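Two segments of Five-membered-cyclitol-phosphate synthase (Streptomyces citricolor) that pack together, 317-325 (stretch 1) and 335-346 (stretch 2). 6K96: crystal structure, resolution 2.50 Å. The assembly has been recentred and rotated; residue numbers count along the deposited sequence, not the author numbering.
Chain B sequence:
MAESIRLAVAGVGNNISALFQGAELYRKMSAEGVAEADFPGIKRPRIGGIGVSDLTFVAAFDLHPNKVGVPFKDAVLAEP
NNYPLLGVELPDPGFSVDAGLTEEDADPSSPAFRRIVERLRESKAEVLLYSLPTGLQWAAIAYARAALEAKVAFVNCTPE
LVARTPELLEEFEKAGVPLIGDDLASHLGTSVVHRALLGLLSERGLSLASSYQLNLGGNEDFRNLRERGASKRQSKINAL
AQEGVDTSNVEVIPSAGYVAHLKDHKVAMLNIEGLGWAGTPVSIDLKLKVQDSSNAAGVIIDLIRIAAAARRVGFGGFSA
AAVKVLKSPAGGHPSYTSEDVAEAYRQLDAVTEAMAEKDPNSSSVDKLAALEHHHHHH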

# COMPACT_ATOMS: atom_id res chain seq x y z
N GLY B 317 3.06 40.37 -22.09
CA GLY B 317 3.62 40.12 -20.76
C GLY B 317 3.03 38.87 -20.15
O GLY B 317 2.54 37.99 -20.88
N PHE B 318 3.11 38.81 -18.83
CA PHE B 318 2.65 37.64 -18.04
C PHE B 318 1.14 37.76 -17.81
O PHE B 318 0.64 38.87 -17.53
CB PHE B 318 3.45 37.55 -16.74
CG PHE B 318 3.06 36.33 -15.96
CD1 PHE B 318 3.39 35.07 -16.41
CD2 PHE B 318 2.28 36.45 -14.82
CE1 PHE B 318 3.00 33.94 -15.70
CE2 PHE B 318 1.86 35.32 -14.12
CZ PHE B 318 2.25 34.08 -14.54
N SER B 319 0.41 36.66 -17.97
CA SER B 319 -1.03 36.60 -17.60
C SER B 319 -1.13 35.97 -16.21
O SER B 319 -0.48 34.91 -15.97
CB SER B 319 -1.89 35.87 -18.59
OG SER B 319 -3.21 35.77 -18.05
N ALA B 320 -1.94 36.58 -15.34
CA ALA B 320 -2.18 36.04 -14.00
C ALA B 320 -3.02 34.73 -14.10
O ALA B 320 -2.95 33.92 -13.18
CB ALA B 320 -2.80 37.11 -13.15
N ALA B 321 -3.72 34.47 -15.20
CA ALA B 321 -4.49 33.23 -15.36
C ALA B 321 -3.55 32.03 -15.34
O ALA B 321 -4.03 30.92 -15.27
CB ALA B 321 -5.27 33.23 -16.66
N ALA B 322 -2.25 32.23 -15.52
CA ALA B 322 -1.29 31.11 -15.67
C ALA B 322 -0.79 30.67 -14.30
O ALA B 322 -0.07 29.67 -14.25
CB ALA B 322 -0.15 31.53 -16.54
N VAL B 323 -1.15 31.38 -13.24
CA VAL B 323 -0.40 31.28 -11.96
C VAL B 323 -0.60 29.88 -11.35
O VAL B 323 0.40 29.23 -10.93
CB VAL B 323 -0.75 32.45 -11.02
CG1 VAL B 323 -0.26 32.24 -9.60
CG2 VAL B 323 -0.22 33.75 -11.57
N LYS B 324 -1.81 29.37 -11.30
CA LYS B 324 -2.05 28.13 -10.52
C LYS B 324 -1.34 26.94 -11.18
O LYS B 324 -1.13 25.94 -10.45
CB LYS B 324 -3.55 27.87 -10.34
CG LYS B 324 -4.18 28.77 -9.30
CD LYS B 324 -5.38 28.16 -8.56
CE LYS B 324 -5.68 28.94 -7.28
NZ LYS B 324 -7.08 28.81 -6.82
N VAL B 325 -0.97 27.02 -12.47
CA VAL B 325 -0.37 25.85 -13.17
C VAL B 325 1.15 26.02 -13.37
O VAL B 325 1.73 25.25 -14.18
CB VAL B 325 -1.12 25.55 -14.48
CG1 VAL B 325 -2.56 25.20 -14.22
CG2 VAL B 325 -1.01 26.68 -15.46
N SER B 335 2.66 37.28 -4.60
CA SER B 335 1.98 38.49 -5.14
C SER B 335 0.66 38.16 -5.88
O SER B 335 0.20 39.03 -6.65
CB SER B 335 2.90 39.24 -6.05
OG SER B 335 2.97 38.60 -7.31
N TYR B 336 0.06 36.98 -5.68
CA TYR B 336 -1.18 36.56 -6.40
C TYR B 336 -2.10 35.77 -5.46
O TYR B 336 -1.57 34.91 -4.72
CB TYR B 336 -0.89 35.70 -7.63
CG TYR B 336 -0.10 36.34 -8.74
CD1 TYR B 336 -0.62 37.34 -9.56
CD2 TYR B 336 1.16 35.86 -9.04
CE1 TYR B 336 0.12 37.85 -10.62
CE2 TYR B 336 1.91 36.37 -10.08
CZ TYR B 336 1.40 37.37 -10.86
OH TYR B 336 2.24 37.81 -11.84
N THR B 337 -3.41 36.11 -5.51
CA THR B 337 -4.55 35.45 -4.81
C THR B 337 -5.35 34.64 -5.84
O THR B 337 -5.09 34.87 -7.03
CB THR B 337 -5.48 36.46 -4.13
OG1 THR B 337 -6.15 37.28 -5.10
CG2 THR B 337 -4.75 37.34 -3.14
N SER B 338 -6.33 33.82 -5.42
CA SER B 338 -7.18 32.99 -6.33
C SER B 338 -8.00 33.90 -7.24
O SER B 338 -8.30 33.51 -8.37
CB SER B 338 -8.13 32.06 -5.62
OG SER B 338 -7.44 31.28 -4.65
N GLU B 339 -8.38 35.06 -6.70
CA GLU B 339 -9.21 36.07 -7.40
C GLU B 339 -8.36 36.75 -8.47
O GLU B 339 -8.89 36.95 -9.56
CB GLU B 339 -9.85 37.03 -6.39
CG GLU B 339 -11.24 36.57 -5.99
CD GLU B 339 -11.77 37.22 -4.73
OE1 GLU B 339 -10.92 37.53 -3.86
OE2 GLU B 339 -13.03 37.42 -4.61
N ASP B 340 -7.08 37.03 -8.21
CA ASP B 340 -6.14 37.55 -9.24
C ASP B 340 -6.22 36.63 -10.46
O ASP B 340 -6.29 37.14 -11.61
CB ASP B 340 -4.73 37.75 -8.68
CG ASP B 340 -4.59 39.00 -7.81
OD1 ASP B 340 -5.27 40.03 -8.09
OD2 ASP B 340 -3.83 38.93 -6.85
N VAL B 341 -6.30 35.33 -10.22
CA VAL B 341 -6.20 34.31 -11.30
C VAL B 341 -7.55 34.30 -12.02
O VAL B 341 -7.58 34.54 -13.24
CB VAL B 341 -5.79 32.94 -10.75
CG1 VAL B 341 -5.80 31.86 -11.82
CG2 VAL B 341 -4.42 33.00 -10.08
N ALA B 342 -8.63 34.14 -11.27
CA ALA B 342 -10.04 34.22 -11.73
C ALA B 342 -10.32 35.51 -12.53
O ALA B 342 -10.87 35.39 -13.63
CB ALA B 342 -10.94 34.08 -10.53
N GLU B 343 -9.95 36.69 -12.01
CA GLU B 343 -10.14 38.03 -12.64
C GLU B 343 -9.54 38.01 -14.05
O GLU B 343 -10.22 38.40 -15.01
CB GLU B 343 -9.48 39.11 -11.78
CG GLU B 343 -9.87 40.54 -12.10
CD GLU B 343 -9.29 41.63 -11.20
OE1 GLU B 343 -10.07 42.53 -10.73
OE2 GLU B 343 -8.05 41.62 -10.97
N ALA B 344 -8.31 37.50 -14.18
CA ALA B 344 -7.57 37.33 -15.45
C ALA B 344 -8.29 36.36 -16.40
O ALA B 344 -8.34 36.66 -17.58
CB ALA B 344 -6.15 36.94 -15.11
N TYR B 345 -8.81 35.22 -15.95
CA TYR B 345 -9.58 34.24 -16.80
C TYR B 345 -10.87 34.88 -17.33
O TYR B 345 -11.17 34.82 -18.53
CB TYR B 345 -9.96 32.96 -16.03
CG TYR B 345 -8.96 31.85 -16.21
CD1 TYR B 345 -8.70 31.36 -17.49
CD2 TYR B 345 -8.24 31.33 -15.14
CE1 TYR B 345 -7.76 30.38 -17.70
CE2 TYR B 345 -7.27 30.36 -15.34
CZ TYR B 345 -7.07 29.85 -16.62
OH TYR B 345 -6.16 28.86 -16.86
N ARG B 346 -11.62 35.48 -16.42
CA ARG B 346 -12.95 36.11 -16.70
C ARG B 346 -12.74 37.29 -17.67
O ARG B 346 -13.48 37.34 -18.69
CB ARG B 346 -13.57 36.47 -15.35
CG ARG B 346 -14.95 37.07 -15.39
CD ARG B 346 -15.28 37.67 -14.04
NE ARG B 346 -14.29 38.64 -13.58
CZ ARG B 346 -14.10 39.87 -14.11
NH1 ARG B 346 -14.80 40.33 -15.14
NH2 ARG B 346 -13.16 40.63 -13.58

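Stretch 1, a loop with a short 3-10 segment at residues 320-322, packs against the tyrosine-bearing lead-in and first turns of the helix that begins at Ser-338. The contact buries 533 Å² in total and is almost wholly apolar. Gly-317 lies beyond the reach of stretch 2, and its positive phi suits a residue without a side chain.

The contact opens at Phe-318, whose CA-to-CB bond points toward stretch 2. Its ring meets the end of Tyr-336 obliquely, with Phe-318 CD2 3.3 Å from Tyr-336 OH and Phe-318 CE2 3.9 Å from Tyr-336 CZ. The tyrosine hydroxyl is not left unpaired by this apolar neighbour, since it is hydrogen-bonded elsewhere in the structure. Ser-319 barely touches the helix; its side chain instead turns back on its own stretch, where OG accepts a hydrogen bond from Ala-321 N at 3.2 Å and so braces the start of the 3-10 segment.

Ala-320 and Ala-321 bring the backbone close to the helix. The methyl of Ala-320 sits between two residues of stretch 2, its CB 3.9 Å from Tyr-336 CE1 and also 3.9 Å from Ala-344 CB, while Ala-320 O lies 3.6 Å from Val-341 CG2. That same carbonyl accepts a hydrogen bond from Val-323 N at 3.1 Å. Ala-321 buries the largest area of any residue in the contact, and its CA is 4.5 Å from the CA of Val-341, the closest CA pair across the stretches; Ala-321 N also lies 3.5 Å from Ala-344 CB. The Ala-321 methyl rests over the face of Tyr-345, with CB 3.6 Å from the ring centroid and only 5° off the ring normal, a nearly ideal CH-pi arrangement. Ala-322, by contrast, points away and makes no contact.

Val-323 returns the chain to the interface. Its CG2 lies over one face of the Tyr-336 ring, 3.7 Å from the centroid and 15° off the normal, while its CB approaches Val-341 CG2 at 3.8 Å. The valine thus touches both Tyr-336, just before the capping Thr-337, and Val-341 in the helix.

Lys-324 closes the contact at its exposed margin. Its aliphatic portion passes Val-341, with Lys-324 CG 4.3 Å from Val-341 CG1, and its extended side chain carries NZ to Ser-338 OG at 3.3 Å. This hydrogen bond is weak, and close apolar packing is the dominant feature of the contact.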